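Local coordinates for protein Poly(3-hydroxyalkanoate) polymerase subunit PhaC (Cupriavidus necator, PDB 5HZ2) that polymerises (R)-3-hydroxybutyryl-CoA into polyhydroxybutyrate, an intracellular energy reserve, its C-terminal catalytic domain of alpha/beta hydrolase fold being the part crystallised, at residues T154-V159 against H242-N247; V269-Y274 against A292-K297; A286-T291 against A327-P332. All coordinates share one frame; numbering follows the deposited sequence.

In the fold
Contacts 2 and 3 form one neighbourhood of the alpha/beta hydrolase domain, with centres about 10 Å apart. They touch where strand 271-276 meets helix 284-288, which follows it in the chain: CG2 of I273 lies 3.7 Å from O of A287, and its CD1 packs on T291. Their segments alternate along the chain. Contact 1 precedes both in sequence and touches neither; its centre is about 24 Å from that of contact 2 and 19 Å from that of contact 3, whose nearest atoms are about 5 Å away. It lies near the reaction centre: the Y244 side chain is about 8 Å from that of the predicted nucleophile C118. Contacts 1 and 3 meet the third subunit.

Contact 1 of 3, residues T154-V159 against H242-N247; sequences TGILDV and HTYLQN. With SO4 (sulfate ion), chain D; SO4 (sulfate ion), chain H.
A single water makes the polar link between T154 and Y244, whose side chains otherwise meet only by van der Waals contact, and so between the loop 154-159 and the end of helix 233-245. The water donates to OG1 of T154 at 2.6 Å and to the carbonyl O of Y244 at 2.9 Å, and weakly accepts from the backbone N of I156. With chi1 at 42°, the T154 hydroxyl sits between its own backbone N and carbonyl carbon; besides taking the water's proton, it bonds to O of F151. The same OG1 approaches the Y244 ring obliquely, 3.5 Å from CD1. I156 crosses Y244 at about a right angle, its CG2 near ring atom CD1 and its CD1 3.9 Å from CB. The still closer modelled approach of I156 to L245 is too short to be reliable. At its far end Y244 places OH 3.1 Å from O3 of a sulfate, probably a crystallisation additive. V206 of the second subunit packs on L245, and A337 of the third on L157. The arrangement is consistent with the cap inserted into an alpha/beta hydrolase core, close to the predicted nucleophile C118.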
loop_
_atom_site.group_PDB
_atom_site.type_symbol
_atom_site.label_atom_id
_atom_site.label_comp_id
_atom_site.label_asym_id
_atom_site.label_seq_id
_atom_site.Cartn_x
_atom_site.Cartn_y
_atom_site.Cartn_z
ATOM N N THR A 154 9.223 -4.100 -8.176
ATOM C CA THR A 154 9.720 -5.142 -7.339
ATOM C C THR A 154 10.411 -4.505 -6.127
ATOM O O THR A 154 10.786 -5.192 -5.198
ATOM C CB THR A 154 10.643 -6.093 -8.108
ATOM O OG1 THR A 154 11.520 -5.351 -8.988
ATOM C CG2 THR A 154 9.791 -7.060 -8.936
ATOM N N GLY A 155 10.485 -3.184 -6.102
ATOM C CA GLY A 155 10.969 -2.463 -4.940
ATOM C C GLY A 155 12.417 -2.276 -4.583
ATOM O O GLY A 155 12.731 -1.705 -3.551
ATOM N N ILE A 156 13.321 -2.775 -5.409
ATOM C CA ILE A 156 14.727 -2.596 -5.079
ATOM C C ILE A 156 15.171 -1.119 -5.160
ATOM O O ILE A 156 16.063 -0.685 -4.471
ATOM C CB ILE A 156 15.656 -3.722 -5.606
ATOM C CG1 ILE A 156 16.623 -3.257 -6.659
ATOM C CG2 ILE A 156 14.867 -4.921 -6.077
ATOM C CD1 ILE A 156 17.448 -4.409 -7.176
ATOM N N LEU A 157 14.518 -0.363 -6.024
ATOM C CA LEU A 157 14.750 1.067 -6.157
ATOM C C LEU A 157 14.315 1.970 -5.008
ATOM O O LEU A 157 14.899 3.007 -4.766
ATOM C CB LEU A 157 13.965 1.572 -7.373
ATOM C CG LEU A 157 14.563 1.770 -8.760
ATOM C CD1 LEU A 157 15.935 1.147 -8.849
ATOM C CD2 LEU A 157 13.627 1.163 -9.782
ATOM N N ASP A 158 13.290 1.552 -4.295
ATOM C CA ASP A 158 12.596 2.398 -3.368
ATOM C C ASP A 158 13.389 3.217 -2.392
ATOM O O ASP A 158 13.119 4.377 -2.239
ATOM C CB ASP A 158 11.701 1.527 -2.482
ATOM C CG ASP A 158 10.587 0.854 -3.233
ATOM O OD1 ASP A 158 10.548 0.918 -4.465
ATOM O OD2 ASP A 158 9.744 0.247 -2.553
ATOM N N VAL A 159 14.364 2.641 -1.740
ATOM C CA VAL A 159 15.099 3.453 -0.702
ATOM C C VAL A 159 15.959 4.553 -1.251
ATOM O O VAL A 159 16.422 5.382 -0.502
ATOM C CB VAL A 159 15.974 2.568 0.164
ATOM C CG1 VAL A 159 15.090 1.640 0.965
ATOM C CG2 VAL A 159 17.025 1.836 -0.711
ATOM N N HIS A 242 19.821 -5.910 -15.603
ATOM C CA HIS A 242 18.887 -5.814 -16.698
ATOM C C HIS A 242 17.433 -6.135 -16.446
ATOM O O HIS A 242 16.611 -5.854 -17.271
ATOM C CB HIS A 242 19.418 -6.575 -17.905
ATOM C CG HIS A 242 20.746 -6.084 -18.382
ATOM N ND1 HIS A 242 20.929 -4.829 -18.909
ATOM C CD2 HIS A 242 21.956 -6.680 -18.411
ATOM C CE1 HIS A 242 22.195 -4.673 -19.239
ATOM N NE2 HIS A 242 22.840 -5.779 -18.944
ATOM N N THR A 243 17.134 -6.718 -15.302
ATOM C CA THR A 243 15.741 -7.037 -14.973
ATOM C C THR A 243 15.313 -6.144 -13.799
ATOM O O THR A 243 14.736 -5.060 -13.999
ATOM C CB THR A 243 15.503 -8.557 -14.696
ATOM O OG1 THR A 243 16.192 -9.020 -13.519
ATOM C CG2 THR A 243 15.918 -9.386 -15.846
ATOM N N TYR A 244 15.685 -6.519 -12.583
ATOM C CA TYR A 244 15.297 -5.770 -11.424
ATOM C C TYR A 244 15.598 -4.282 -11.482
ATOM O O TYR A 244 14.755 -3.496 -11.121
ATOM C CB TYR A 244 15.915 -6.375 -10.122
ATOM C CG TYR A 244 15.268 -7.651 -9.711
ATOM C CD1 TYR A 244 14.126 -7.620 -8.910
ATOM C CD2 TYR A 244 15.780 -8.912 -10.055
ATOM C CE1 TYR A 244 13.530 -8.769 -8.464
ATOM C CE2 TYR A 244 15.140 -10.090 -9.620
ATOM C CZ TYR A 244 14.023 -9.995 -8.825
ATOM O OH TYR A 244 13.308 -11.080 -8.359
ATOM N N LEU A 245 16.813 -3.895 -11.877
ATOM C CA LEU A 245 17.192 -2.479 -11.860
ATOM C C LEU A 245 16.691 -1.682 -13.055
ATOM O O LEU A 245 16.084 -0.621 -12.870
ATOM C CB LEU A 245 18.728 -2.327 -11.739
ATOM C CG LEU A 245 19.217 -2.209 -10.298
ATOM C CD1 LEU A 245 18.459 -3.010 -9.318
ATOM C CD2 LEU A 245 20.737 -2.473 -10.167
ATOM N N GLN A 246 16.958 -2.155 -14.260
ATOM C CA GLN A 246 16.683 -1.370 -15.479
ATOM C C GLN A 246 15.466 -1.864 -16.212
ATOM O O GLN A 246 14.944 -1.167 -17.102
ATOM C CB GLN A 246 17.912 -1.353 -16.363
ATOM C CG GLN A 246 19.056 -0.591 -15.668
ATOM C CD GLN A 246 20.414 -0.639 -16.390
ATOM O OE1 GLN A 246 20.590 -1.221 -17.458
ATOM N NE2 GLN A 246 21.386 -0.062 -15.740
ATOM N N ASN A 247 14.969 -3.052 -15.842
ATOM C CA ASN A 247 13.704 -3.579 -16.425
ATOM C C ASN A 247 13.637 -3.521 -17.969
ATOM O O ASN A 247 12.687 -2.942 -18.559
ATOM C CB ASN A 247 12.543 -2.798 -15.837
ATOM C CG ASN A 247 11.180 -3.504 -16.025
ATOM O OD1 ASN A 247 10.081 -2.865 -15.958
ATOM N ND2 ASN A 247 11.244 -4.730 -16.293
HETATM S S SO4 D . 26.376 -6.063 -19.380
HETATM O O1 SO4 D . 26.012 -7.446 -19.016
HETATM O O2 SO4 D . 27.839 -6.014 -19.004
HETATM O O3 SO4 D . 25.610 -4.995 -18.675
HETATM O O4 SO4 D . 26.143 -5.874 -20.835
HETATM S S SO4 H . 13.433 -15.031 -7.903
HETATM O O1 SO4 H . 14.684 -15.110 -8.710
HETATM O O2 SO4 H . 13.821 -14.695 -6.478
HETATM O O3 SO4 H . 12.566 -14.035 -8.613
HETATM O O4 SO4 H . 12.652 -16.320 -7.909
HETATM O O HOH W 1 13.155 -3.355 -8.712
#

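Contact 2 of 3, residues V269-Y274 against A292-K297; sequences VPTYIY and ALLANK
P270 and T271 both direct backbone hydrogens at the carbonyl O of K297, which takes the main backbone bond of the contact. T271 N donates to K297 O at 2.9 Å, nearly straight at 158° and in the carbonyl plane; P270 CA adds a C-H...O contact to the same oxygen at 3.2 Å. A second polar cluster surrounds the carbonyl O of V269. T271 OG1 donates to it at 2.7 Å from above the carbonyl plane, and a water spans from it to O of A295, donating to both, so V269 O receives two protons. N296 lies against the V269-P270 peptide, with CB 3.5 Å from V269 O and OD1 beside the proline CD. Its amide is fixed at either end: OD1 accepts from K297 N at 2.8 Å, while ND2 bonds to D268. The apolar part belongs to L294, whose CD1 meets T271 CG2 at 3.9 Å and I273 CD1 at 4.2 Å. One T271 rotamer serves both chemistries: with chi1 at -59°, OG1 stays beside the backbone N and the methyl is free to face L294. Backbone atoms and short polar groups do most of the joining, which ties the end of loop 292-297, just before strand 298-303, to the start of strand 271-276, the parallel neighbour of that strand in the sheet.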
loop_
_atom_site.group_PDB
_atom_site.type_symbol
_atom_site.label_atom_id
_atom_site.label_comp_id
_atom_site.label_asym_id
_atom_site.label_seq_id
_atom_site.Cartn_x
_atom_site.Cartn_y
_atom_site.Cartn_z
ATOM N N VAL A 269 3.706 -18.278 -29.124
ATOM C CA VAL A 269 3.074 -19.579 -28.992
ATOM C C VAL A 269 2.053 -19.538 -27.858
ATOM O O VAL A 269 2.111 -18.671 -27.030
ATOM C CB VAL A 269 4.073 -20.720 -28.767
ATOM C CG1 VAL A 269 5.086 -20.787 -29.883
ATOM C CG2 VAL A 269 4.745 -20.613 -27.427
ATOM N N PRO A 270 1.119 -20.479 -27.812
ATOM C CA PRO A 270 0.107 -20.462 -26.750
ATOM C C PRO A 270 0.859 -20.469 -25.433
ATOM O O PRO A 270 1.825 -21.187 -25.306
ATOM C CB PRO A 270 -0.639 -21.758 -26.980
ATOM C CG PRO A 270 -0.564 -21.943 -28.450
ATOM C CD PRO A 270 0.792 -21.460 -28.854
ATOM N N THR A 271 0.433 -19.658 -24.475
ATOM C CA THR A 271 1.233 -19.515 -23.240
ATOM C C THR A 271 0.321 -19.514 -22.037
ATOM O O THR A 271 -0.670 -18.769 -22.036
ATOM C CB THR A 271 2.074 -18.206 -23.306
ATOM O OG1 THR A 271 2.946 -18.232 -24.462
ATOM C CG2 THR A 271 2.932 -18.061 -22.049
ATOM N N TYR A 272 0.676 -20.277 -21.010
ATOM C CA TYR A 272 -0.097 -20.374 -19.755
ATOM C C TYR A 272 0.731 -19.691 -18.674
ATOM O O TYR A 272 1.889 -20.058 -18.449
ATOM C CB TYR A 272 -0.305 -21.803 -19.405
ATOM C CG TYR A 272 -1.240 -22.111 -18.263
ATOM C CD1 TYR A 272 -0.829 -22.002 -16.912
ATOM C CD2 TYR A 272 -2.551 -22.565 -18.511
ATOM C CE1 TYR A 272 -1.703 -22.333 -15.842
ATOM C CE2 TYR A 272 -3.420 -22.857 -17.478
ATOM C CZ TYR A 272 -2.973 -22.771 -16.136
ATOM O OH TYR A 272 -3.821 -23.131 -15.142
ATOM N N ILE A 273 0.153 -18.658 -18.087
ATOM C CA ILE A 273 0.827 -17.832 -17.111
ATOM C C ILE A 273 0.162 -17.965 -15.758
ATOM O O ILE A 273 -1.020 -17.789 -15.630
ATOM C CB ILE A 273 0.791 -16.368 -17.576
ATOM C CG1 ILE A 273 1.339 -16.257 -18.997
ATOM C CG2 ILE A 273 1.562 -15.466 -16.636
ATOM C CD1 ILE A 273 0.884 -15.033 -19.737
ATOM N N TYR A 274 0.964 -18.287 -14.761
ATOM C CA TYR A 274 0.472 -18.508 -13.422
ATOM C C TYR A 274 1.170 -17.645 -12.368
ATOM O O TYR A 274 2.349 -17.423 -12.421
ATOM C CB TYR A 274 0.608 -20.002 -13.028
ATOM C CG TYR A 274 0.340 -20.223 -11.563
ATOM C CD1 TYR A 274 -0.928 -20.474 -11.107
ATOM C CD2 TYR A 274 1.337 -20.036 -10.634
ATOM C CE1 TYR A 274 -1.188 -20.608 -9.764
ATOM C CE2 TYR A 274 1.086 -20.167 -9.295
ATOM C CZ TYR A 274 -0.187 -20.439 -8.869
ATOM O OH TYR A 274 -0.449 -20.561 -7.554
ATOM N N ALA A 292 0.774 -8.407 -21.220
ATOM C CA ALA A 292 0.916 -7.278 -22.105
ATOM C C ALA A 292 2.113 -7.401 -23.054
ATOM O O ALA A 292 2.259 -6.600 -23.943
ATOM C CB ALA A 292 1.033 -6.013 -21.300
ATOM N N LEU A 293 2.976 -8.387 -22.839
ATOM C CA LEU A 293 4.176 -8.541 -23.650
ATOM C C LEU A 293 4.231 -9.675 -24.635
ATOM O O LEU A 293 5.022 -9.650 -25.558
ATOM C CB LEU A 293 5.379 -8.764 -22.735
ATOM C CG LEU A 293 5.530 -7.930 -21.480
ATOM C CD1 LEU A 293 6.660 -8.449 -20.615
ATOM C CD2 LEU A 293 5.744 -6.490 -21.859
ATOM N N LEU A 294 3.410 -10.680 -24.423
ATOM C CA LEU A 294 3.475 -11.844 -25.248
ATOM C C LEU A 294 2.397 -11.976 -26.273
ATOM O O LEU A 294 1.261 -11.653 -26.024
ATOM C CB LEU A 294 3.455 -13.104 -24.373
ATOM C CG LEU A 294 4.475 -13.217 -23.247
ATOM C CD1 LEU A 294 4.115 -14.324 -22.291
ATOM C CD2 LEU A 294 5.860 -13.428 -23.805
ATOM N N ALA A 295 2.800 -12.460 -27.437
ATOM C CA ALA A 295 1.853 -12.806 -28.513
ATOM C C ALA A 295 1.194 -14.163 -28.381
ATOM O O ALA A 295 1.598 -15.035 -27.618
ATOM C CB ALA A 295 2.557 -12.690 -29.901
ATOM N N ASN A 296 0.181 -14.369 -29.228
ATOM C CA ASN A 296 -0.526 -15.593 -29.345
ATOM C C ASN A 296 -1.538 -15.738 -28.205
ATOM O O ASN A 296 -1.796 -14.769 -27.492
ATOM C CB ASN A 296 0.427 -16.784 -29.458
ATOM C CG ASN A 296 -0.103 -17.891 -30.366
ATOM O OD1 ASN A 296 -1.130 -18.558 -30.095
ATOM N ND2 ASN A 296 0.622 -18.145 -31.410
ATOM N N LYS A 297 -2.160 -16.906 -28.095
ATOM C CA LYS A 297 -3.217 -17.145 -27.129
ATOM C C LYS A 297 -2.666 -17.336 -25.745
ATOM O O LYS A 297 -1.909 -18.248 -25.529
ATOM C CB LYS A 297 -3.987 -18.384 -27.547
ATOM C CG LYS A 297 -5.473 -18.195 -27.536
ATOM C CD LYS A 297 -6.030 -18.503 -26.167
ATOM C CE LYS A 297 -6.699 -17.294 -25.542
ATOM N NZ LYS A 297 -8.168 -17.464 -25.492
HETATM O O HOH W 2 3.806 -16.112 -26.389
#

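Contact 3 of 3, residues A286-T291 against A327-P332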
loop_
_atom_site.group_PDB
_atom_site.type_symbol
_atom_site.label_atom_id
_atom_site.label_comp_id
_atom_site.label_asym_id
_atom_site.label_seq_id
_atom_site.Cartn_x
_atom_site.Cartn_y
_atom_site.Cartn_z
ATOM N N ALA A 286 2.748 -8.558 -11.032
ATOM C CA ALA A 286 3.975 -8.592 -11.896
ATOM C C ALA A 286 3.949 -9.771 -12.869
ATOM O O ALA A 286 4.229 -9.617 -14.053
ATOM C CB ALA A 286 5.247 -8.613 -11.075
ATOM N N ALA A 287 3.552 -10.945 -12.397
ATOM C CA ALA A 287 3.360 -12.061 -13.349
ATOM C C ALA A 287 2.297 -11.726 -14.363
ATOM O O ALA A 287 2.431 -12.025 -15.533
ATOM C CB ALA A 287 3.017 -13.335 -12.610
ATOM N N TYR A 288 1.210 -11.095 -13.922
ATOM C CA TYR A 288 0.161 -10.690 -14.823
ATOM C C TYR A 288 0.640 -9.733 -15.925
ATOM O O TYR A 288 0.160 -9.831 -17.050
ATOM C CB TYR A 288 -1.002 -10.056 -14.081
ATOM C CG TYR A 288 -2.192 -9.854 -14.968
ATOM C CD1 TYR A 288 -3.096 -10.887 -15.198
ATOM C CD2 TYR A 288 -2.429 -8.632 -15.558
ATOM C CE1 TYR A 288 -4.219 -10.700 -16.009
ATOM C CE2 TYR A 288 -3.553 -8.403 -16.381
ATOM C CZ TYR A 288 -4.418 -9.439 -16.677
ATOM O OH TYR A 288 -5.565 -9.248 -17.475
ATOM N N ALA A 289 1.631 -8.884 -15.636
ATOM C CA ALA A 289 2.127 -7.972 -16.630
ATOM C C ALA A 289 2.718 -8.690 -17.885
ATOM O O ALA A 289 2.915 -8.043 -18.962
ATOM C CB ALA A 289 3.169 -7.041 -16.002
ATOM N N SER A 290 3.058 -9.971 -17.745
ATOM C CA SER A 290 3.484 -10.769 -18.912
ATOM C C SER A 290 2.424 -10.772 -20.040
ATOM O O SER A 290 2.761 -10.892 -21.240
ATOM C CB SER A 290 3.846 -12.215 -18.463
ATOM O OG SER A 290 5.033 -12.139 -17.730
ATOM N N THR A 291 1.164 -10.627 -19.654
ATOM C CA THR A 291 0.050 -10.634 -20.594
ATOM C C THR A 291 0.118 -9.484 -21.594
ATOM O O THR A 291 -0.430 -9.562 -22.659
ATOM C CB THR A 291 -1.315 -10.658 -19.892
ATOM O OG1 THR A 291 -1.459 -9.495 -19.089
ATOM C CG2 THR A 291 -1.457 -11.896 -19.043
ATOM N N ALA A 327 -10.930 -13.188 -20.098
ATOM C CA ALA A 327 -10.583 -11.854 -20.553
ATOM C C ALA A 327 -9.263 -11.420 -19.919
ATOM O O ALA A 327 -8.953 -11.804 -18.823
ATOM C CB ALA A 327 -11.684 -10.871 -20.238
ATOM N N LEU A 328 -8.508 -10.608 -20.631
ATOM C CA LEU A 328 -7.215 -10.146 -20.194
ATOM C C LEU A 328 -7.155 -8.638 -20.345
ATOM O O LEU A 328 -6.523 -8.124 -21.232
ATOM C CB LEU A 328 -6.126 -10.839 -21.033
ATOM C CG LEU A 328 -6.041 -12.375 -20.853
ATOM C CD1 LEU A 328 -5.034 -12.941 -21.826
ATOM C CD2 LEU A 328 -5.690 -12.776 -19.439
ATOM N N PRO A 329 -7.811 -7.910 -19.457
ATOM C CA PRO A 329 -7.641 -6.464 -19.489
ATOM C C PRO A 329 -6.232 -6.106 -19.092
ATOM O O PRO A 329 -5.506 -6.934 -18.488
ATOM C CB PRO A 329 -8.652 -5.978 -18.464
ATOM C CG PRO A 329 -8.844 -7.123 -17.560
ATOM C CD PRO A 329 -8.777 -8.343 -18.419
ATOM N N GLU A 330 -5.809 -4.885 -19.425
ATOM C CA GLU A 330 -4.476 -4.426 -19.056
ATOM C C GLU A 330 -4.212 -4.452 -17.550
ATOM O O GLU A 330 -3.148 -4.862 -17.094
ATOM C CB GLU A 330 -4.222 -3.006 -19.580
ATOM C CG GLU A 330 -2.749 -2.645 -19.528
ATOM C CD GLU A 330 -2.413 -1.165 -19.841
ATOM O OE1 GLU A 330 -3.283 -0.282 -20.000
ATOM O OE2 GLU A 330 -1.216 -0.869 -19.876
ATOM N N SER A 331 -5.196 -4.071 -16.774
ATOM C CA SER A 331 -5.026 -3.935 -15.313
ATOM C C SER A 331 -5.372 -5.250 -14.591
ATOM O O SER A 331 -6.470 -5.791 -14.816
ATOM C CB SER A 331 -5.991 -2.859 -14.733
ATOM O OG SER A 331 -6.058 -2.941 -13.271
ATOM N N PRO A 332 -4.488 -5.727 -13.742
ATOM C CA PRO A 332 -4.799 -6.942 -12.952
ATOM C C PRO A 332 -5.987 -6.800 -12.040
ATOM O O PRO A 332 -6.702 -7.797 -11.848
ATOM C CB PRO A 332 -3.527 -7.176 -12.119
ATOM C CG PRO A 332 -2.717 -5.979 -12.228
ATOM C CD PRO A 332 -3.122 -5.270 -13.498
HETATM O O HOH W 3 -3.030 -7.487 -20.440
#
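Y288 is inserted deeply among L328, P329 and P332, and its ring makes the tight part of this contact. The hydroxyl donates to O of P329 at a short 2.5 Å, arriving in the carbonyl plane on a lone pair. P332 CA lies over one face, 4.2 Å from the ring centroid and 24° off the normal, a CH-pi contact supported by CB against CD2. T291 OG1 lies toward the rim of the opposite face, so the ring is flanked on both. With CG anti to the backbone N (chi1 -170°), Y288 extends from its helix toward the proline-rich loop. The T291 hydroxyl donates to Y288 O at 2.6 Å.

The packing is looser around T291 and L328, where CG2 and CD2 approach only to 4.3 Å. A water donates to both T291 OG1 and P329 O. On the exposed side the E330 side chain leaves the backbone away from segment 286-291, and its OE1 forms a salt bridge with K250 of the third subunit. The buried S331, at the N-cap of helix 332-337, bonds weakly through OG to Q333 N. P329 O thus takes protons from a phenol and a water; the phenol bond pins the far end of the ring, while P332 on one face and T291 OG1 on the other probably limit its rotation. Together these tie helix 284-288 to the start of helix 332-337.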